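Local atomic coordinates of deferrochelatase (Vibrio cholerae, PDB entry 5DE0), a protein that binds heme b and, as a member of the dye-decolorizing peroxidase family, probably uses it for peroxidase chemistry. Residues K38-L43 with V58-S63; P82-G87 with Y267-G272. All coordinates share one frame; numbering follows the deposited sequence.

Interaction 1: K38-L43 with V58-S63; sequences KALPAL and VSVAFS
The puckered Pro41 ring turns a face toward Val58, and methyl CG1 of the valine lies over it. Val58 CG1 comes within 4.1 Å of Pro41 CA and 4.5 Å of Pro41 CG, so the contact spreads over the ring instead of resting on one atom. With chi1 at 66°, Val58 lodges CG1 between its own backbone N and carbonyl carbon and sends CG2 anti to the N; the two methyls are thereby divided between neighbouring partners, CG1 for the proline and CG2 for Leu40, whose CB stands 4.5 Å from Val58 CG2.

Leu40 also serves the next inward-facing position of the strand. Its extended chain (chi2 -179°) carries CD1 forward to 3.8 Å from Val60 CG2, and the two side chains meet at about a right angle. Contact is thus methyl against methyl, a good example of how branched aliphatic residues fill a helix-strand interface without polar links between them. About 155 Å² is buried in all, counting both sides, and Leu40, Val58 and Val60 are buried in the protein.

Leu40 and Pro41 open the first turn of helix 40-50, where Leu43 N bonds to Ala39 O. This turn follows closely on helix 30-38 and rests on strand 57-62, an outer strand of the four-stranded antiparallel sheet of the N-terminal half. The same layer reaches the adjacent strand 98-104, where Leu40 touches Ile100 and Val58 touches Cys102. Farther along, the Phe62 ring packs edge-to-face with Phe70 and touches Leu34 and Leu37 of helix 30-38. From the strand's other face Ser59 and Ala61 touch strand 281-291, to which Phe62 is also backbone-bonded at Phe290.

Interaction 2: P82-G87 with Y267-G272; sequences PELGEG and YGVTDG
Leu84 and Tyr267 meet through the roots of their side chains, with Leu84 CB 4.0 Å from Tyr267 CB. The carbonyl of the leucine joins in: Leu84 O lies 4.0 Å from Tyr267 CD1, approaching the ring obliquely. The far end of Leu84 is used differently. Its CG is anti to the carbonyl carbon (chi1 -55°), and its methyl CD2 comes within 4.3 Å of Val269 CG2. One leucine therefore bridges two residues of the opposing loop, tyrosine by its base and valine by its tip, in a contact held by apolar and van der Waals packing.

Gly85 brings the backbones together. Its CA is 5.5 Å from Tyr267 CA and 4.3 Å from Tyr267 O, a close approach made with a positive phi of 81° and no side chain to intervene. The two segments together bury about 168 Å², both sides summed.

A second shell sets these groups in place. Leu84 is backbone-bonded to Ala91 in the short hairpin of strands 84-86 and 89-91, and its side chain also touches Leu263 of helix 257-266. The Tyr267 side chain touches Thr89 and Ala91 from the same hairpin, together with Leu278 and Ala283. Tyr267 is where the chain leaves the helical conformation of helix 257-266; Gly268 follows at positive phi, and the turn then brings Val269 round toward Leu84. Beyond it, Asp271 forms a salt bridge with Arg219.

The tyrosine side chain is about 5 Å from the bound heme, so this end of the contact lies beside the cofactor. It illustrates an interface between the two related halves of a DyP-type peroxidase: a hairpin from the N-terminal family region packs against a helix-exit loop of the C-terminal region beside the heme site.

Overall arrangement
From the N terminus, the chain passes through strand 18-26 and helix 30-38 before interaction 1 closes a short loop, with 14 residues between its segments, joining the start of helix 40-50 to strand 57-62 within the N-terminal half. Interaction 2 opens afterwards, at the hairpin strand 84-86, and closes 180 residues later, just after helix 257-266, enclosing much of the C-terminal half. The two are in series, neither nested nor crossed. The centres of interactions 1 and 2 are about 33 Å apart, on opposite sides of the chain's centre; their nearest atoms are about 11 Å apart. Local helix-to-sheet packing and long-range joining of two halves beside the heme are thus separate tasks here.

Interaction 1: K38-L43 with V58-S63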
ATOM      1  N   LYS B  38     -15.741  16.640  10.169  1.00 23.13           N
ATOM      2  CA  LYS B  38     -15.441  17.353  11.405  1.00 23.91           C
ATOM      3  C   LYS B  38     -15.103  16.404  12.547  1.00 23.67           C
ATOM      4  O   LYS B  38     -14.389  16.774  13.479  1.00 22.26           O
ATOM      5  CB  LYS B  38     -16.621  18.230  11.822  1.00 25.01           C
ATOM      6  CG  LYS B  38     -16.869  19.435  10.946  1.00 26.93           C
ATOM      7  CD  LYS B  38     -17.940  20.308  11.571  1.00 29.40           C
ATOM      8  CE  LYS B  38     -18.311  21.455  10.666  1.00 31.35           C
ATOM      9  NZ  LYS B  38     -19.287  22.367  11.327  1.00 33.88           N
ATOM     10  N   ALA B  39     -15.638  15.189  12.477  1.00 22.34           N
ATOM     11  CA  ALA B  39     -15.476  14.215  13.549  1.00 22.59           C
ATOM     12  C   ALA B  39     -14.170  13.437  13.419  1.00 22.40           C
ATOM     13  O   ALA B  39     -13.850  12.602  14.267  1.00 21.93           O
ATOM     14  CB  ALA B  39     -16.660  13.259  13.571  1.00 22.16           C
ATOM     15  N   LEU B  40     -13.420  13.709  12.356  1.00 22.70           N
ATOM     16  CA  LEU B  40     -12.140  13.040  12.137  1.00 21.39           C
ATOM     17  C   LEU B  40     -11.093  13.346  13.221  1.00 21.13           C
ATOM     18  O   LEU B  40     -10.450  12.416  13.712  1.00 20.80           O
ATOM     19  CB  LEU B  40     -11.586  13.390  10.751  1.00 21.19           C
ATOM     20  CG  LEU B  40     -12.279  12.709   9.572  1.00 21.45           C
ATOM     21  CD1 LEU B  40     -11.631  13.108   8.255  1.00 20.87           C
ATOM     22  CD2 LEU B  40     -12.254  11.198   9.749  1.00 21.69           C
ATOM     23  N   PRO B  41     -10.913  14.633  13.602  1.00 21.76           N
ATOM     24  CA  PRO B  41      -9.950  14.905  14.678  1.00 21.50           C
ATOM     25  C   PRO B  41     -10.245  14.161  15.982  1.00 23.00           C
ATOM     26  O   PRO B  41      -9.317  13.675  16.629  1.00 22.50           O
ATOM     27  CB  PRO B  41     -10.083  16.415  14.890  1.00 22.33           C
ATOM     28  CG  PRO B  41     -10.510  16.934  13.577  1.00 22.36           C
ATOM     29  CD  PRO B  41     -11.420  15.887  13.010  1.00 21.85           C
ATOM     30  N   ALA B  42     -11.519  14.078  16.354  1.00 22.41           N
ATOM     31  CA  ALA B  42     -11.916  13.395  17.582  1.00 21.97           C
ATOM     32  C   ALA B  42     -11.623  11.905  17.489  1.00 22.60           C
ATOM     33  O   ALA B  42     -11.231  11.281  18.475  1.00 24.20           O
ATOM     34  CB  ALA B  42     -13.392  13.632  17.871  1.00 21.72           C
ATOM     35  N   LEU B  43     -11.814  11.341  16.300  1.00 21.36           N
ATOM     36  CA  LEU B  43     -11.489   9.942  16.052  1.00 21.41           C
ATOM     37  C   LEU B  43      -9.987   9.708  16.174  1.00 23.68           C
ATOM     38  O   LEU B  43      -9.546   8.738  16.788  1.00 23.25           O
ATOM     39  CB  LEU B  43     -11.980   9.514  14.669  1.00 21.31           C
ATOM     40  CG  LEU B  43     -11.528   8.131  14.191  1.00 22.46           C
ATOM     41  CD1 LEU B  43     -12.039   7.039  15.120  1.00 23.49           C
ATOM     42  CD2 LEU B  43     -11.974   7.876  12.761  1.00 21.99           C
ATOM     43  N   VAL B  58      -3.962  14.422  11.381  1.00 18.35           N
ATOM     44  CA  VAL B  58      -4.948  14.609  10.323  1.00 18.56           C
ATOM     45  C   VAL B  58      -5.087  16.084   9.941  1.00 18.20           C
ATOM     46  O   VAL B  58      -4.926  16.974  10.777  1.00 18.83           O
ATOM     47  CB  VAL B  58      -6.332  14.044  10.742  1.00 19.30           C
ATOM     48  CG1 VAL B  58      -6.917  14.843  11.899  1.00 19.85           C
ATOM     49  CG2 VAL B  58      -7.293  14.013   9.559  1.00 18.17           C
ATOM     50  N   SER B  59      -5.358  16.333   8.663  1.00 18.85           N
ATOM     51  CA  SER B  59      -5.681  17.672   8.189  1.00 19.70           C
ATOM     52  C   SER B  59      -6.729  17.600   7.085  1.00 18.96           C
ATOM     53  O   SER B  59      -6.505  16.979   6.045  1.00 19.54           O
ATOM     54  CB  SER B  59      -4.432  18.391   7.683  1.00 19.08           C
ATOM     55  OG  SER B  59      -4.758  19.685   7.211  1.00 19.75           O
ATOM     56  N   VAL B  60      -7.877  18.229   7.322  1.00 20.80           N
ATOM     57  CA  VAL B  60      -8.970  18.231   6.360  1.00 20.40           C
ATOM     58  C   VAL B  60      -9.016  19.555   5.607  1.00 20.38           C
ATOM     59  O   VAL B  60      -9.043  20.626   6.219  1.00 20.32           O
ATOM     60  CB  VAL B  60     -10.328  17.986   7.045  1.00 20.04           C
ATOM     61  CG1 VAL B  60     -11.439  17.950   6.011  1.00 19.45           C
ATOM     62  CG2 VAL B  60     -10.290  16.690   7.844  1.00 19.87           C
ATOM     63  N   ALA B  61      -9.032  19.479   4.280  1.00 19.63           N
ATOM     64  CA  ALA B  61      -8.999  20.680   3.450  1.00 21.47           C
ATOM     65  C   ALA B  61     -10.074  20.649   2.367  1.00 21.74           C
ATOM     66  O   ALA B  61     -10.480  19.579   1.908  1.00 19.68           O
ATOM     67  CB  ALA B  61      -7.628  20.847   2.827  1.00 20.22           C
ATOM     68  N   PHE B  62     -10.524  21.831   1.956  1.00 21.59           N
ATOM     69  CA  PHE B  62     -11.603  21.938   0.982  1.00 23.12           C
ATOM     70  C   PHE B  62     -11.181  22.761  -0.230  1.00 21.54           C
ATOM     71  O   PHE B  62     -10.426  23.729  -0.095  1.00 22.73           O
ATOM     72  CB  PHE B  62     -12.840  22.564   1.625  1.00 24.44           C
ATOM     73  CG  PHE B  62     -13.293  21.868   2.874  1.00 24.40           C
ATOM     74  CD1 PHE B  62     -12.871  22.303   4.120  1.00 24.45           C
ATOM     75  CD2 PHE B  62     -14.146  20.775   2.804  1.00 23.82           C
ATOM     76  CE1 PHE B  62     -13.292  21.658   5.276  1.00 24.33           C
ATOM     77  CE2 PHE B  62     -14.568  20.130   3.957  1.00 25.21           C
ATOM     78  CZ  PHE B  62     -14.140  20.574   5.190  1.00 24.97           C
ATOM     79  N   SER B  63     -11.673  22.381  -1.408  1.00 23.01           N
ATOM     80  CA  SER B  63     -11.346  23.091  -2.640  1.00 24.54           C
ATOM     81  C   SER B  63     -12.137  24.388  -2.778  1.00 27.29           C
ATOM     82  O   SER B  63     -13.059  24.643  -2.007  1.00 27.52           O
ATOM     83  CB  SER B  63     -11.603  22.200  -3.852  1.00 24.85           C
ATOM     84  OG  SER B  63     -12.985  21.950  -4.024  1.00 24.89           O
TER

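Interaction 2: P82-G87 with Y267-G272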
ATOM      1  N   PRO B  82      -5.414  25.483 -11.890  1.00 26.58           N
ATOM      2  CA  PRO B  82      -5.407  25.658 -13.345  1.00 27.98           C
ATOM      3  C   PRO B  82      -4.538  24.616 -14.043  1.00 28.34           C
ATOM      4  O   PRO B  82      -3.520  24.205 -13.487  1.00 27.86           O
ATOM      5  CB  PRO B  82      -4.823  27.061 -13.520  1.00 27.88           C
ATOM      6  CG  PRO B  82      -3.899  27.211 -12.360  1.00 26.69           C
ATOM      7  CD  PRO B  82      -4.525  26.447 -11.214  1.00 25.76           C
ATOM      8  N   GLU B  83      -4.938  24.191 -15.237  1.00 29.39           N
ATOM      9  CA  GLU B  83      -4.115  23.280 -16.026  1.00 30.98           C
ATOM     10  C   GLU B  83      -2.923  24.016 -16.625  1.00 31.47           C
ATOM     11  O   GLU B  83      -3.060  25.141 -17.109  1.00 31.03           O
ATOM     12  CB  GLU B  83      -4.935  22.621 -17.136  1.00 31.81           C
ATOM     13  CG  GLU B  83      -5.876  21.537 -16.651  1.00 31.61           C
ATOM     14  CD  GLU B  83      -6.256  20.567 -17.752  1.00 33.12           C
ATOM     15  OE1 GLU B  83      -5.669  20.658 -18.850  1.00 34.91           O
ATOM     16  OE2 GLU B  83      -7.138  19.713 -17.519  1.00 35.49           O
ATOM     17  N   LEU B  84      -1.757  23.380 -16.588  1.00 32.17           N
ATOM     18  CA  LEU B  84      -0.538  23.983 -17.115  1.00 32.52           C
ATOM     19  C   LEU B  84       0.177  23.039 -18.078  1.00 33.47           C
ATOM     20  O   LEU B  84       0.154  21.820 -17.900  1.00 33.48           O
ATOM     21  CB  LEU B  84       0.404  24.374 -15.972  1.00 31.22           C
ATOM     22  CG  LEU B  84      -0.142  25.294 -14.875  1.00 30.81           C
ATOM     23  CD1 LEU B  84       0.906  25.521 -13.798  1.00 29.54           C
ATOM     24  CD2 LEU B  84      -0.611  26.619 -15.456  1.00 34.94           C
ATOM     25  N   GLY B  85       0.807  23.608 -19.101  1.00 33.92           N
ATOM     26  CA  GLY B  85       1.622  22.832 -20.018  1.00 36.22           C
ATOM     27  C   GLY B  85       0.859  22.091 -21.100  1.00 39.21           C
ATOM     28  O   GLY B  85      -0.339  22.308 -21.288  1.00 39.07           O
ATOM     29  N   GLU B  86       1.560  21.207 -21.806  1.00 41.25           N
ATOM     30  CA  GLU B  86       0.989  20.489 -22.941  1.00 43.71           C
ATOM     31  C   GLU B  86       1.736  19.180 -23.199  1.00 43.99           C
ATOM     32  O   GLU B  86       2.960  19.122 -23.080  1.00 43.48           O
ATOM     33  CB  GLU B  86       1.015  21.377 -24.192  1.00 46.90           C
ATOM     34  CG  GLU B  86       0.620  20.672 -25.482  1.00 51.83           C
ATOM     35  CD  GLU B  86       1.817  20.132 -26.247  1.00 55.55           C
ATOM     36  OE1 GLU B  86       1.619  19.532 -27.328  1.00 53.55           O
ATOM     37  OE2 GLU B  86       2.958  20.311 -25.768  1.00 53.82           O
ATOM     38  N   GLY B  87       0.991  18.129 -23.533  1.00 44.95           N
ATOM     39  CA  GLY B  87       1.576  16.851 -23.905  1.00 45.33           C
ATOM     40  C   GLY B  87       2.348  16.132 -22.812  1.00 43.36           C
ATOM     41  O   GLY B  87       1.762  15.637 -21.849  1.00 42.91           O
ATOM     42  N   TYR B 267       6.515  24.371 -15.498  1.00 29.40           N
ATOM     43  CA  TYR B 267       5.797  23.952 -16.695  1.00 30.17           C
ATOM     44  C   TYR B 267       5.912  24.950 -17.846  1.00 30.46           C
ATOM     45  O   TYR B 267       5.072  24.974 -18.745  1.00 30.28           O
ATOM     46  CB  TYR B 267       4.327  23.694 -16.355  1.00 30.64           C
ATOM     47  CG  TYR B 267       4.106  22.381 -15.634  1.00 30.07           C
ATOM     48  CD1 TYR B 267       3.773  21.229 -16.339  1.00 31.24           C
ATOM     49  CD2 TYR B 267       4.245  22.287 -14.254  1.00 28.95           C
ATOM     50  CE1 TYR B 267       3.576  20.024 -15.691  1.00 30.62           C
ATOM     51  CE2 TYR B 267       4.049  21.082 -13.597  1.00 28.13           C
ATOM     52  CZ  TYR B 267       3.716  19.955 -14.321  1.00 28.86           C
ATOM     53  OH  TYR B 267       3.519  18.756 -13.676  1.00 27.90           O
ATOM     54  N   GLY B 268       6.960  25.766 -17.812  1.00 31.05           N
ATOM     55  CA  GLY B 268       7.310  26.618 -18.936  1.00 31.87           C
ATOM     56  C   GLY B 268       6.435  27.832 -19.190  1.00 32.74           C
ATOM     57  O   GLY B 268       6.436  28.375 -20.294  1.00 33.82           O
ATOM     58  N   VAL B 269       5.693  28.267 -18.177  1.00 31.71           N
ATOM     59  CA  VAL B 269       4.859  29.458 -18.309  1.00 32.05           C
ATOM     60  C   VAL B 269       5.687  30.724 -18.099  1.00 32.83           C
ATOM     61  O   VAL B 269       5.486  31.732 -18.778  1.00 32.39           O
ATOM     62  CB  VAL B 269       3.685  29.441 -17.311  1.00 32.90           C
ATOM     63  CG1 VAL B 269       2.896  30.743 -17.385  1.00 31.98           C
ATOM     64  CG2 VAL B 269       2.780  28.251 -17.579  1.00 31.41           C
ATOM     65  N   THR B 270       6.632  30.655 -17.167  1.00 32.67           N
ATOM     66  CA  THR B 270       7.447  31.813 -16.813  1.00 33.47           C
ATOM     67  C   THR B 270       8.558  32.080 -17.830  1.00 34.64           C
ATOM     68  O   THR B 270       8.612  33.152 -18.433  1.00 34.62           O
ATOM     69  CB  THR B 270       8.081  31.641 -15.420  1.00 32.96           C
ATOM     70  OG1 THR B 270       7.074  31.249 -14.478  1.00 31.34           O
ATOM     71  CG2 THR B 270       8.727  32.940 -14.963  1.00 33.44           C
ATOM     72  N   ASP B 271       9.436  31.098 -18.016  1.00 35.70           N
ATOM     73  CA  ASP B 271      10.622  31.258 -18.854  1.00 35.89           C
ATOM     74  C   ASP B 271      10.439  30.700 -20.258  1.00 35.21           C
ATOM     75  O   ASP B 271      11.096  31.142 -21.201  1.00 35.73           O
ATOM     76  CB  ASP B 271      11.827  30.575 -18.200  1.00 36.11           C
ATOM     77  CG  ASP B 271      12.319  31.309 -16.972  1.00 37.96           C
ATOM     78  OD1 ASP B 271      13.409  30.963 -16.473  1.00 39.65           O
ATOM     79  OD2 ASP B 271      11.619  32.236 -16.511  1.00 51.45           O
ATOM     80  N   GLY B 272       9.551  29.723 -20.391  1.00 34.57           N
ATOM     81  CA  GLY B 272       9.414  28.992 -21.635  1.00 35.02           C
ATOM     82  C   GLY B 272      10.151  27.670 -21.535  1.00 34.39           C
ATOM     83  O   GLY B 272       9.974  26.781 -22.369  1.00 34.26           O
TER